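Local structure of shikimate kinase (Aquifex aeolicus, 2PT5) at residues I3-F8 against N71-T76. The protein probably catalyses the ATP-dependent phosphorylation of the 3-hydroxyl group of shikimate, a step of the chorismate pathway that leads to the aromatic amino acids. Residues are numbered along the deposited sequence; the frame is centred on the assembly and turned at random.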
loop_
_atom_site.group_PDB
_atom_site.type_symbol
_atom_site.label_atom_id
_atom_site.label_comp_id
_atom_site.label_asym_id
_atom_site.label_seq_id
_atom_site.Cartn_x
_atom_site.Cartn_y
_atom_site.Cartn_z
ATOM N N ILE A 3 -8.067 -4.993 7.272
ATOM C CA ILE A 3 -6.689 -5.368 6.982
ATOM C C ILE A 3 -6.064 -4.379 6.007
ATOM O O ILE A 3 -6.547 -4.198 4.886
ATOM C CB ILE A 3 -6.628 -6.774 6.373
ATOM C CG1 ILE A 3 -7.200 -7.793 7.365
ATOM C CG2 ILE A 3 -5.192 -7.121 6.005
ATOM C CD1 ILE A 3 -7.466 -9.152 6.734
ATOM N N TYR A 4 -4.980 -3.743 6.426
ATOM C CA TYR A 4 -4.326 -2.773 5.559
ATOM C C TYR A 4 -3.030 -3.300 4.976
ATOM O O TYR A 4 -2.193 -3.841 5.698
ATOM C CB TYR A 4 -4.048 -1.479 6.326
ATOM C CG TYR A 4 -5.284 -0.855 6.931
ATOM C CD1 TYR A 4 -5.687 -1.173 8.227
ATOM C CD2 TYR A 4 -6.054 0.054 6.202
ATOM C CE1 TYR A 4 -6.836 -0.597 8.787
ATOM C CE2 TYR A 4 -7.205 0.633 6.750
ATOM C CZ TYR A 4 -7.589 0.306 8.046
ATOM O OH TYR A 4 -8.722 0.883 8.598
ATOM N N LEU A 5 -2.862 -3.135 3.667
ATOM C CA LEU A 5 -1.641 -3.586 3.009
ATOM C C LEU A 5 -0.797 -2.362 2.678
ATOM O O LEU A 5 -1.284 -1.418 2.074
ATOM C CB LEU A 5 -1.965 -4.356 1.727
ATOM C CG LEU A 5 -2.870 -5.587 1.855
ATOM C CD1 LEU A 5 -2.941 -6.283 0.505
ATOM C CD2 LEU A 5 -2.345 -6.535 2.926
ATOM N N ILE A 6 0.468 -2.379 3.085
ATOM C CA ILE A 6 1.347 -1.250 2.825
ATOM C C ILE A 6 2.656 -1.726 2.218
ATOM O O ILE A 6 3.032 -2.891 2.361
ATOM C CB ILE A 6 1.630 -0.457 4.131
ATOM C CG1 ILE A 6 2.540 -1.261 5.064
ATOM C CG2 ILE A 6 0.323 -0.171 4.849
ATOM C CD1 ILE A 6 2.783 -0.593 6.421
ATOM N N GLY A 7 3.342 -0.822 1.530
ATOM C CA GLY A 7 4.605 -1.167 0.906
ATOM C C GLY A 7 4.759 -0.400 -0.392
ATOM O O GLY A 7 3.904 0.426 -0.739
ATOM N N PHE A 8 5.833 -0.675 -1.125
ATOM C CA PHE A 8 6.060 0.024 -2.381
ATOM C C PHE A 8 5.068 -0.411 -3.463
ATOM O O PHE A 8 4.492 -1.506 -3.415
ATOM C CB PHE A 8 7.513 -0.169 -2.857
ATOM C CG PHE A 8 8.539 0.358 -1.888
ATOM C CD1 PHE A 8 9.184 -0.500 -0.993
ATOM C CD2 PHE A 8 8.826 1.720 -1.831
ATOM C CE1 PHE A 8 10.101 -0.010 -0.050
ATOM C CE2 PHE A 8 9.739 2.221 -0.895
ATOM C CZ PHE A 8 10.379 1.350 -0.002
ATOM N N ASN A 71 -15.377 -4.888 7.786
ATOM C CA ASN A 71 -14.694 -6.005 7.152
ATOM C C ASN A 71 -14.263 -5.575 5.760
ATOM O O ASN A 71 -15.100 -5.347 4.879
ATOM C CB ASN A 71 -15.636 -7.199 7.080
ATOM C CG ASN A 71 -16.184 -7.574 8.439
ATOM O OD1 ASN A 71 -15.461 -8.095 9.289
ATOM N ND2 ASN A 71 -17.464 -7.293 8.661
ATOM N N VAL A 72 -12.953 -5.468 5.557
ATOM C CA VAL A 72 -12.441 -5.018 4.272
ATOM C C VAL A 72 -10.918 -5.108 4.229
ATOM O O VAL A 72 -10.248 -5.051 5.268
ATOM C CB VAL A 72 -12.859 -3.540 4.035
ATOM C CG1 VAL A 72 -12.108 -2.634 5.014
ATOM C CG2 VAL A 72 -12.608 -3.126 2.588
ATOM N N VAL A 73 -10.382 -5.282 3.025
ATOM C CA VAL A 73 -8.941 -5.320 2.826
ATOM C C VAL A 73 -8.691 -4.068 2.014
ATOM O O VAL A 73 -9.296 -3.872 0.949
ATOM C CB VAL A 73 -8.492 -6.531 2.007
ATOM C CG1 VAL A 73 -6.989 -6.454 1.752
ATOM C CG2 VAL A 73 -8.846 -7.813 2.738
ATOM N N ILE A 74 -7.823 -3.204 2.524
ATOM C CA ILE A 74 -7.510 -1.958 1.846
ATOM C C ILE A 74 -6.027 -1.886 1.516
ATOM O O ILE A 74 -5.194 -1.987 2.418
ATOM C CB ILE A 74 -7.857 -0.756 2.743
ATOM C CG1 ILE A 74 -9.364 -0.713 2.999
ATOM C CG2 ILE A 74 -7.384 0.529 2.107
ATOM C CD1 ILE A 74 -9.738 0.211 4.145
ATOM N N SER A 75 -5.706 -1.734 0.229
ATOM C CA SER A 75 -4.320 -1.597 -0.205
ATOM C C SER A 75 -4.082 -0.089 -0.231
ATOM O O SER A 75 -4.983 0.677 -0.575
ATOM C CB SER A 75 -4.107 -2.201 -1.603
ATOM O OG SER A 75 -4.973 -1.607 -2.560
ATOM N N THR A 76 -2.886 0.337 0.159
ATOM C CA THR A 76 -2.561 1.761 0.206
ATOM C C THR A 76 -1.496 2.151 -0.820
ATOM O O THR A 76 -0.785 1.298 -1.348
ATOM C CB THR A 76 -2.067 2.150 1.615
ATOM O OG1 THR A 76 -0.875 1.414 1.922
ATOM C CG2 THR A 76 -3.126 1.821 2.665
HETATM O O HOH W 1 1.859 1.577 1.080
#
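Val72 opens the pairing of strand 72-75 with strand 3-6 by offering its carbonyl O to Ile3 N at 3.0 Å. The strands run parallel, the axes of the two short segments 17° apart, in the middle of the five-stranded sheet of a P-loop kinase. Val73 sits beside Ile3, its CG1 reaching Leu5 CG at 4.2 Å. These three branched side chains share the face covered by helix 13-24, where apolar bulk suits a buried layer. Ile74 uses both backbone groups: its N gives a hydrogen bond to Ile3 O, and its O receives one from Leu5 N at 2.9 Å. Its side chain lies alongside Tyr4 on the other face, CD1 coming 3.7 Å from CE2 of the ring, while the Tyr4 hydroxyl finds its partner in Ser67. Ser75 is paired with Leu5, yet its small polar side chain turns to Asp30, close to Lys13, which is predicted to bind ATP. Thr76 ends the ladder with a double grip on Leu5 O: its N bonds at 3.1 Å and its OG1 at 2.9 Å, the hydroxyl tilted 19° from the carbonyl plane. OG1 stands between the backbone N and the carbonyl carbon (chi1 61°), where it also meets Ile6 CG2 at 3.5 Å and accepts from a water that in turn takes the N-H of Gly7. A valine here would probably leave Leu5 O with the backbone N-H of Thr76 as its one donor from this strand and the water bound to Gly7 N without that acceptor. The chemistry thus changes from repetitive backbone pairing to a side-chain and water link on the way into the P-loop, and Lys13 NZ, bonded to both Gly7 O and Thr76 O, ties the two segments together beside the predicted ATP site.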